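Local structure of chloroplast pentatricopeptide repeat protein 10 (Zea mays, 4M59) at the interface of chains A and B. The protein binds specific single-stranded intergenic RNA elements of the chloroplast atpH and psaJ transcripts, stabilising mRNA by blocking exonucleases that attack from either end. Sequence-based numbering; all coordinates share one arbitrary frame. Chains: chain A/B, Chloroplast pentatricopeptide repeat protein 10.

Contacts 1 and 2 lie about 34 Å apart, measured between the centres of their C-alpha atoms, and have no residue in common. On chain B both draw on the middle of the sequence: B:Ala282, B:Phe313 to B:Asn316 and B:Thr319 in contact 1, B:Arg365 and B:Gly366 in contact 2. Chain A brings distant parts to them: A:Gln593 to contact 1, and helices 106-117, 122-132 and 141-151 plus A:Arg153 to contact 2. One chain thus meets its partner with both its early and late parts, as suits an intertwined homodimer. The two-fold symmetry gives each contact a twin with the chains exchanged.

Contact 1: the interface of chains A and B. Residues chain A 593; chain B 282, 313-316, 319.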
ATOM      1  N   GLN A 593     -26.762   6.438   6.856  1.00 83.99           N
ATOM      2  CA  GLN A 593     -26.790   5.121   6.229  1.00 85.11           C
ATOM      3  C   GLN A 593     -25.382   4.567   6.039  1.00 84.75           C
ATOM      4  O   GLN A 593     -25.199   3.366   5.840  1.00 85.56           O
ATOM      5  CB  GLN A 593     -27.515   5.185   4.883  1.00 88.62           C
ATOM      6  CG  GLN A 593     -28.944   4.668   4.923  1.00 90.21           C
ATOM      7  CD  GLN A 593     -29.660   4.832   3.598  1.00 92.70           C
ATOM      8  OE1 GLN A 593     -29.052   5.192   2.590  1.00 93.45           O
ATOM      9  NE2 GLN A 593     -30.962   4.568   3.592  1.00 94.25           N
TER
ATOM     10  N   ALA B 282     -28.982  -0.579   7.868  1.00 97.49           N
ATOM     11  CA  ALA B 282     -28.263  -0.003   6.744  1.00 97.32           C
ATOM     12  C   ALA B 282     -26.785  -0.220   6.924  1.00 95.95           C
ATOM     13  O   ALA B 282     -26.133  -0.844   6.094  1.00 95.20           O
ATOM     14  CB  ALA B 282     -28.556   1.461   6.644  1.00 96.34           C
ATOM     15  N   PHE B 313     -35.942  -1.075   1.857  0.86 98.80           N
ATOM     16  CA  PHE B 313     -34.823  -0.145   1.957  0.86 98.81           C
ATOM     17  C   PHE B 313     -34.497   0.747   0.791  0.86 98.95           C
ATOM     18  O   PHE B 313     -34.299   0.273  -0.299  0.86 97.82           O
ATOM     19  CB  PHE B 313     -33.609  -0.978   2.273  0.86131.48           C
ATOM     20  CG  PHE B 313     -32.358  -0.217   2.356  0.86131.39           C
ATOM     21  CD1 PHE B 313     -32.075   0.537   3.456  0.86132.58           C
ATOM     22  CD2 PHE B 313     -31.427  -0.304   1.359  0.86130.48           C
ATOM     23  CE1 PHE B 313     -30.909   1.217   3.537  0.86132.53           C
ATOM     24  CE2 PHE B 313     -30.248   0.373   1.440  0.86130.38           C
ATOM     25  CZ  PHE B 313     -29.994   1.136   2.521  0.86131.27           C
ATOM     26  N   VAL B 314     -34.393   2.040   1.033  1.00 88.74           N
ATOM     27  CA  VAL B 314     -34.095   2.948  -0.052  1.00 89.04           C
ATOM     28  C   VAL B 314     -32.769   3.622   0.145  1.00 89.41           C
ATOM     29  O   VAL B 314     -32.634   4.494   0.990  1.00 92.22           O
ATOM     30  CB  VAL B 314     -35.147   4.023  -0.176  1.00 84.79           C
ATOM     31  CG1 VAL B 314     -34.818   4.932  -1.336  1.00 84.91           C
ATOM     32  CG2 VAL B 314     -36.490   3.392  -0.373  1.00 84.28           C
ATOM     33  N   PRO B 315     -31.786   3.227  -0.649  1.00 87.60           N
ATOM     34  CA  PRO B 315     -30.437   3.745  -0.487  1.00 87.50           C
ATOM     35  C   PRO B 315     -30.343   5.215  -0.795  1.00 89.89           C
ATOM     36  O   PRO B 315     -31.060   5.736  -1.638  1.00 90.83           O
ATOM     37  CB  PRO B 315     -29.630   2.917  -1.477  1.00 82.53           C
ATOM     38  CG  PRO B 315     -30.598   2.396  -2.424  1.00 82.20           C
ATOM     39  CD  PRO B 315     -31.855   2.203  -1.694  1.00 82.97           C
ATOM     40  N   ASN B 316     -29.451   5.874  -0.070  1.00 83.17           N
ATOM     41  CA  ASN B 316     -29.184   7.268  -0.275  1.00 85.94           C
ATOM     42  C   ASN B 316     -27.892   7.405  -1.035  1.00 83.19           C
ATOM     43  O   ASN B 316     -27.250   6.417  -1.349  1.00 80.06           O
ATOM     44  CB  ASN B 316     -29.075   7.982   1.061  1.00 88.36           C
ATOM     45  CG  ASN B 316     -27.946   7.469   1.886  1.00 85.07           C
ATOM     46  OD1 ASN B 316     -27.536   6.332   1.739  1.00 82.01           O
ATOM     47  ND2 ASN B 316     -27.424   8.302   2.754  1.00 85.67           N
ATOM     48  N   THR B 319     -24.735   5.614   0.152  1.00 57.44           N
ATOM     49  CA  THR B 319     -24.647   4.181   0.032  1.00 56.37           C
ATOM     50  C   THR B 319     -24.201   3.833  -1.366  1.00 55.79           C
ATOM     51  O   THR B 319     -23.453   2.899  -1.574  1.00 55.67           O
ATOM     52  CB  THR B 319     -25.981   3.534   0.336  1.00 61.49           C
ATOM     53  OG1 THR B 319     -26.338   3.819   1.688  1.00 62.32           O
ATOM     54  CG2 THR B 319     -25.890   2.058   0.179  1.00 60.63           C
TER
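A:Gln593 meets B:Asn316 and its neighbours from a loop position with a positive phi of 64°, while the facing segment B:Phe313 to B:Asn316 runs extended into helix 317-328. Beyond CG the glutamine chain is straight (chi2 176°), and this carries its terminal amide against the extended stretch of chain B just ahead of that helix. The amide is read at both ends. NE2 of A:Gln593 donates to the backbone carbonyl O of B:Val314 at 3.1 Å along a nearly straight line, 170° at the hydrogen; the acceptor lies in the glutamine amide plane, whereas NE2 sits above the plane of the valine carbonyl. At the other end OE1 of A:Gln593 accepts from the backbone N of B:Asn316 at 2.8 Å, on a lone pair in the carbonyl plane. The hydroxyl OG1 of B:Thr319, 3.2 Å from OE1 of A:Gln593, comes in from above that plane.

OG1 of B:Thr319 is also modelled as donating to OD1 of B:Asn316 at 2.8 Å, and its one hydrogen cannot fully serve both oxygens. The asparagine and glutamine side chains run antiparallel alongside one another with their amides nearly perpendicular. Their modelled oxygens come too near one another to be credible, so the placement of one or both amides is doubtful, and the bonds at these two oxygens carry that reserve. B:Phe313 reaches toward the glutamine tip to tip, its ring strongly tilted against the amide, and CE1 of B:Phe313 stands 3.8 Å from CD of A:Gln593. Farther back along the glutamine, the methyl CB of B:Ala282 packs against CG of A:Gln593 at 3.7 Å.

Contact 2: the interface of chains A and B. Residues chain A 114, 117, 122, 149, 153; chain B 365-366.
B:Arg365 and A:Arg153 lay their guanidinium groups face to face across the dimer interface of this pentatricopeptide repeat protein, a member of the P subfamily. The arms of the two arginines run roughly perpendicular, yet the guanidinium planes differ by just 25° and stack with an offset toward the rim, CZ of A:Arg153 lying 3.4 Å from CZ of B:Arg365. NH2 of A:Arg153 and NH1 of B:Arg365 are 2.8 Å apart, but the N-H does not point across and the pair is not a hydrogen bond.

Two like charges stacked this way would be expected to repel, and the carboxylate of A:Asp149, in helix 141-151, probably offsets much of that. OD2 of A:Asp149 forms a salt bridge of 3.5 Å with NH2 of B:Arg365, the two side chains meeting tip to tip with their planes nearly perpendicular. The same carboxylate is gripped side-on by A:Arg153: NE of A:Arg153 donates to OD1 of A:Asp149 at 2.9 Å, from above the carboxylate plane, while NH2 of A:Arg153 meets the syn lone pair of OD2 of A:Asp149 at 3.2 Å. This double hold fixes the rotation of the A:Arg153 guanidinium and presents its face to the partner chain. An alanine in place of A:Arg153 would probably leave the B:Arg365 guanidinium without its stacking surface and the A:Asp149 carboxylate without its side-on mate, free to turn.

B:Arg365 reaches the stack by a bend at chi3 (-56°) in its chain. Around its tip the surroundings are looser: OG of A:Ser117, at the end of helix 106-117, stands 3.9 Å from NH2 of B:Arg365. One turn earlier on that helix, A:His114 borders the site as a second ionisable group near the B:Arg365 guanidinium, their charged atoms not in contact. A:Tyr122, which starts helix 122-132, flanks the base of the arginine without touching it, and CA of A:Ser117 lies in plane at the edge of its ring.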
ATOM      1  N   HIS A 114      -8.115  -2.978 -32.702  1.00 45.59           N
ATOM      2  CA  HIS A 114      -7.598  -3.322 -31.412  1.00 45.99           C
ATOM      3  C   HIS A 114      -7.418  -2.072 -30.603  1.00 46.07           C
ATOM      4  O   HIS A 114      -7.573  -2.081 -29.401  1.00 45.90           O
ATOM      5  CB  HIS A 114      -6.272  -4.025 -31.554  1.00 48.98           C
ATOM      6  CG  HIS A 114      -5.583  -4.258 -30.256  1.00 50.19           C
ATOM      7  ND1 HIS A 114      -4.309  -3.814 -30.002  1.00 52.15           N
ATOM      8  CD2 HIS A 114      -6.002  -4.883 -29.132  1.00 49.78           C
ATOM      9  CE1 HIS A 114      -3.966  -4.157 -28.777  1.00 52.39           C
ATOM     10  NE2 HIS A 114      -4.973  -4.808 -28.229  1.00 50.96           N
ATOM     11  N   SER A 117     -10.588  -1.101 -29.282  1.00 61.47           N
ATOM     12  CA  SER A 117     -11.026  -2.054 -28.298  1.00 61.63           C
ATOM     13  C   SER A 117     -10.401  -1.720 -26.970  1.00 60.97           C
ATOM     14  O   SER A 117     -10.972  -1.975 -25.926  1.00 61.99           O
ATOM     15  CB  SER A 117     -10.626  -3.459 -28.732  1.00 65.13           C
ATOM     16  OG  SER A 117     -11.229  -4.443 -27.925  1.00 65.89           O
ATOM     17  N   TYR A 122     -16.090   0.061 -28.236  1.00 53.88           N
ATOM     18  CA  TYR A 122     -16.542  -1.152 -28.906  1.00 54.76           C
ATOM     19  C   TYR A 122     -17.548  -0.864 -30.014  1.00 59.60           C
ATOM     20  O   TYR A 122     -17.347  -1.251 -31.162  1.00 57.85           O
ATOM     21  CB  TYR A 122     -17.140  -2.117 -27.883  1.00 56.73           C
ATOM     22  CG  TYR A 122     -16.231  -2.392 -26.709  1.00 52.19           C
ATOM     23  CD1 TYR A 122     -14.859  -2.499 -26.882  1.00 45.85           C
ATOM     24  CD2 TYR A 122     -16.739  -2.540 -25.427  1.00 54.93           C
ATOM     25  CE1 TYR A 122     -14.021  -2.751 -25.813  1.00 42.88           C
ATOM     26  CE2 TYR A 122     -15.912  -2.789 -24.352  1.00 50.95           C
ATOM     27  CZ  TYR A 122     -14.551  -2.894 -24.553  1.00 45.17           C
ATOM     28  OH  TYR A 122     -13.716  -3.143 -23.490  1.00 42.45           O
ATOM     29  N   ASP A 149     -13.082 -10.343 -29.273  1.00 57.64           N
ATOM     30  CA  ASP A 149     -12.705  -9.768 -28.012  1.00 58.12           C
ATOM     31  C   ASP A 149     -13.558  -8.555 -27.728  1.00 59.10           C
ATOM     32  O   ASP A 149     -13.780  -8.220 -26.591  1.00 60.79           O
ATOM     33  CB  ASP A 149     -11.240  -9.374 -28.065  1.00 61.15           C
ATOM     34  CG  ASP A 149     -10.643  -9.187 -26.711  1.00 61.78           C
ATOM     35  OD1 ASP A 149     -11.220  -9.680 -25.732  1.00 62.72           O
ATOM     36  OD2 ASP A 149      -9.593  -8.540 -26.609  1.00 61.50           O
ATOM     37  N   ARG A 153     -16.616  -8.130 -24.456  1.00 57.69           N
ATOM     38  CA  ARG A 153     -16.454  -7.118 -23.420  1.00 59.79           C
ATOM     39  C   ARG A 153     -17.638  -6.162 -23.379  1.00 66.69           C
ATOM     40  O   ARG A 153     -17.679  -5.240 -22.571  1.00 68.26           O
ATOM     41  CB  ARG A 153     -15.158  -6.333 -23.637  1.00 60.58           C
ATOM     42  CG  ARG A 153     -13.986  -7.186 -24.093  1.00 55.84           C
ATOM     43  CD  ARG A 153     -12.660  -6.542 -23.727  1.00 52.94           C
ATOM     44  NE  ARG A 153     -11.530  -7.425 -24.002  1.00 50.78           N
ATOM     45  CZ  ARG A 153     -10.661  -7.834 -23.084  1.00 50.31           C
ATOM     46  NH1 ARG A 153     -10.793  -7.442 -21.826  1.00 50.77           N
ATOM     47  NH2 ARG A 153      -9.665  -8.636 -23.426  1.00 50.03           N
TER
ATOM     48  N   ARG B 365      -8.367  -1.776 -19.072  1.00 67.31           N
ATOM     49  CA  ARG B 365      -8.506  -1.598 -20.508  1.00 64.66           C
ATOM     50  C   ARG B 365      -9.948  -1.230 -20.831  1.00 62.27           C
ATOM     51  O   ARG B 365     -10.879  -1.910 -20.402  1.00 62.93           O
ATOM     52  CB  ARG B 365      -8.092  -2.863 -21.258  1.00 66.50           C
ATOM     53  CG  ARG B 365      -8.873  -4.106 -20.871  1.00 67.87           C
ATOM     54  CD  ARG B 365      -8.489  -5.288 -21.748  1.00 71.30           C
ATOM     55  NE  ARG B 365      -8.670  -4.995 -23.167  1.00 72.90           N
ATOM     56  CZ  ARG B 365      -8.204  -5.760 -24.152  1.00 77.22           C
ATOM     57  NH1 ARG B 365      -7.528  -6.866 -23.873  1.00 80.37           N
ATOM     58  NH2 ARG B 365      -8.414  -5.417 -25.415  1.00 78.79           N
ATOM     59  N   GLY B 366     -10.126  -0.147 -21.575  1.00 59.07           N
ATOM     60  CA  GLY B 366     -11.445   0.344 -21.881  1.00 57.48           C
ATOM     61  C   GLY B 366     -11.928   1.376 -20.897  1.00 55.78           C
ATOM     62  O   GLY B 366     -13.113   1.506 -20.667  1.00 55.25           O
TER